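Local structure of carbonic anhydrase (Synechocystis sp., 5SWC) at residues A[53-58]-A[63-68]. The protein catalyses the reversible, zinc-dependent hydration of carbon dioxide to hydrogencarbonate and supplies carbon dioxide to RuBisCO inside the carboxysome. Numbering follows the deposited sequence.
Sequences ILFICC and VDPNLI. With ZN (zinc ion), chain G.
Phe55, on strand 53-58, meets the pyrrolidine of Pro65, the first residue of helix 65-69, obliquely through CD1 and CE1 of its ring; Phe55 CD1 lies 3.5 Å from Pro65 CB, and Phe55 CE1 is nearly as close to that same carbon. The CB bond of Phe55 points toward the helix, and a chi1 of -159°, which sets CG opposite N and beside the carbonyl carbon, brings CZ within 4.5 Å of Ile68 CD1, one turn further on. Without the ring, as with an alanine here, Pro65 CB and Ile68 CD1 would probably lose their aromatic partner, with a gap left between strand and helix. Two residues along the strand, Cys57 turns its SG to the same side, 3.7 Å from Pro65 CG and 4.1 Å from Val63 CG1; the sulfur lies between Val63 of the loop and the proline ring, with Arg80 of strand 76-81 also touching the side chain. In Cys58 a chi1 of -169° swings SG to the zinc ion, 2.3 Å away; His117, Cys120 and a water complete the site. Asp64, its CB bond directed away from the strand, N-caps the helix: its OD1 accepts from Leu67 N at 3.1 Å, the donor standing above the carboxylate plane. The strand thus passes from a hydrophobic seat for the short helix of a beta-alpha-beta unit to the first zinc ligand of the Cys-His-Cys active site of beta-class carbonic anhydrases.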
loop_
_atom_site.group_PDB
_atom_site.type_symbol
_atom_site.label_atom_id
_atom_site.label_comp_id
_atom_site.label_asym_id
_atom_site.label_seq_id
_atom_site.Cartn_x
_atom_site.Cartn_y
_atom_site.Cartn_z
ATOM N N ILE A 53 20.121 -23.461 -8.881
ATOM C CA ILE A 53 19.083 -22.941 -9.776
ATOM C C ILE A 53 17.858 -22.485 -9.009
ATOM O O ILE A 53 17.382 -23.185 -8.102
ATOM C CB ILE A 53 18.675 -23.996 -10.819
ATOM C CG1 ILE A 53 19.923 -24.422 -11.608
ATOM C CG2 ILE A 53 17.527 -23.470 -11.717
ATOM C CD1 ILE A 53 19.709 -25.429 -12.609
ATOM N N LEU A 54 17.347 -21.272 -9.323
ATOM C CA LEU A 54 16.071 -20.777 -8.860
ATOM C C LEU A 54 15.049 -21.029 -9.962
ATOM O O LEU A 54 15.216 -20.569 -11.101
ATOM C CB LEU A 54 16.131 -19.279 -8.566
ATOM C CG LEU A 54 14.783 -18.571 -8.368
ATOM C CD1 LEU A 54 13.965 -19.125 -7.224
ATOM C CD2 LEU A 54 14.984 -17.037 -8.172
ATOM N N PHE A 55 14.079 -21.881 -9.658
ATOM C CA PHE A 55 13.093 -22.327 -10.658
ATOM C C PHE A 55 11.746 -21.787 -10.254
ATOM O O PHE A 55 11.229 -22.100 -9.194
ATOM C CB PHE A 55 13.082 -23.884 -10.717
ATOM C CG PHE A 55 12.537 -24.458 -11.969
ATOM C CD1 PHE A 55 11.175 -24.632 -12.137
ATOM C CD2 PHE A 55 13.388 -24.872 -12.958
ATOM C CE1 PHE A 55 10.687 -25.170 -13.321
ATOM C CE2 PHE A 55 12.889 -25.413 -14.150
ATOM C CZ PHE A 55 11.533 -25.547 -14.290
ATOM N N ILE A 56 11.168 -20.935 -11.095
ATOM C CA ILE A 56 9.890 -20.284 -10.850
ATOM C C ILE A 56 8.888 -20.931 -11.760
ATOM O O ILE A 56 9.089 -20.930 -12.995
ATOM C CB ILE A 56 9.986 -18.769 -11.149
ATOM C CG1 ILE A 56 11.012 -18.108 -10.261
ATOM C CG2 ILE A 56 8.614 -18.112 -11.059
ATOM C CD1 ILE A 56 11.618 -16.826 -10.812
ATOM N N CYS A 57 7.826 -21.515 -11.227
ATOM C CA CYS A 57 6.870 -22.174 -12.083
ATOM C C CYS A 57 5.463 -22.090 -11.536
ATOM O O CYS A 57 5.232 -21.517 -10.470
ATOM C CB CYS A 57 7.312 -23.615 -12.316
ATOM S SG CYS A 57 7.151 -24.743 -10.957
ATOM N N CYS A 58 4.504 -22.605 -12.265
ATOM C CA CYS A 58 3.127 -22.512 -11.834
ATOM C C CYS A 58 2.781 -23.508 -10.767
ATOM O O CYS A 58 3.329 -24.609 -10.702
ATOM C CB CYS A 58 2.206 -22.675 -13.055
ATOM S SG CYS A 58 0.439 -22.277 -12.762
ATOM N N VAL A 63 2.479 -29.743 -13.299
ATOM C CA VAL A 63 3.873 -29.343 -13.410
ATOM C C VAL A 63 4.661 -29.829 -12.204
ATOM O O VAL A 63 4.274 -29.604 -11.042
ATOM C CB VAL A 63 3.967 -27.788 -13.490
ATOM C CG1 VAL A 63 5.433 -27.362 -13.552
ATOM C CG2 VAL A 63 3.173 -27.253 -14.654
ATOM N N ASP A 64 5.762 -30.539 -12.448
ATOM C CA ASP A 64 6.645 -30.998 -11.368
ATOM C C ASP A 64 8.086 -30.682 -11.808
ATOM O O ASP A 64 8.643 -31.401 -12.637
ATOM C CB ASP A 64 6.439 -32.472 -11.089
ATOM C CG ASP A 64 7.381 -33.005 -9.959
ATOM O OD1 ASP A 64 8.414 -32.360 -9.687
ATOM O OD2 ASP A 64 7.079 -34.086 -9.406
ATOM N N PRO A 65 8.692 -29.610 -11.304
ATOM C CA PRO A 65 9.978 -29.174 -11.841
ATOM C C PRO A 65 11.071 -30.196 -11.634
ATOM O O PRO A 65 11.944 -30.357 -12.499
ATOM C CB PRO A 65 10.302 -27.891 -11.066
ATOM C CG PRO A 65 9.199 -27.673 -10.206
ATOM C CD PRO A 65 8.145 -28.663 -10.319
ATOM N N ASN A 66 11.089 -30.887 -10.502
ATOM C CA ASN A 66 12.106 -31.889 -10.307
ATOM C C ASN A 66 11.957 -33.087 -11.223
ATOM O O ASN A 66 12.938 -33.665 -11.679
ATOM C CB ASN A 66 12.161 -32.307 -8.842
ATOM C CG ASN A 66 12.748 -31.200 -7.956
ATOM O OD1 ASN A 66 13.956 -30.990 -7.943
ATOM N ND2 ASN A 66 11.898 -30.530 -7.193
ATOM N N LEU A 67 10.720 -33.441 -11.522
ATOM C CA LEU A 67 10.455 -34.543 -12.447
ATOM C C LEU A 67 10.868 -34.164 -13.854
ATOM O O LEU A 67 11.567 -34.938 -14.521
ATOM C CB LEU A 67 8.975 -34.889 -12.412
ATOM C CG LEU A 67 8.508 -35.931 -13.462
ATOM C CD1 LEU A 67 9.061 -37.287 -13.196
ATOM C CD2 LEU A 67 6.991 -35.928 -13.527
ATOM N N ILE A 68 10.453 -32.995 -14.328
ATOM C CA ILE A 68 10.700 -32.669 -15.727
ATOM C C ILE A 68 12.176 -32.440 -16.004
ATOM O O ILE A 68 12.608 -32.611 -17.142
ATOM C CB ILE A 68 9.832 -31.498 -16.239
ATOM C CG1 ILE A 68 10.218 -30.197 -15.587
ATOM C CG2 ILE A 68 8.355 -31.791 -15.997
ATOM C CD1 ILE A 68 9.389 -29.034 -16.124
HETATM ZN ZN ZN G . -0.505 -22.532 -14.830
HETATM O O HOH W 1 -2.341 -23.495 -14.607
#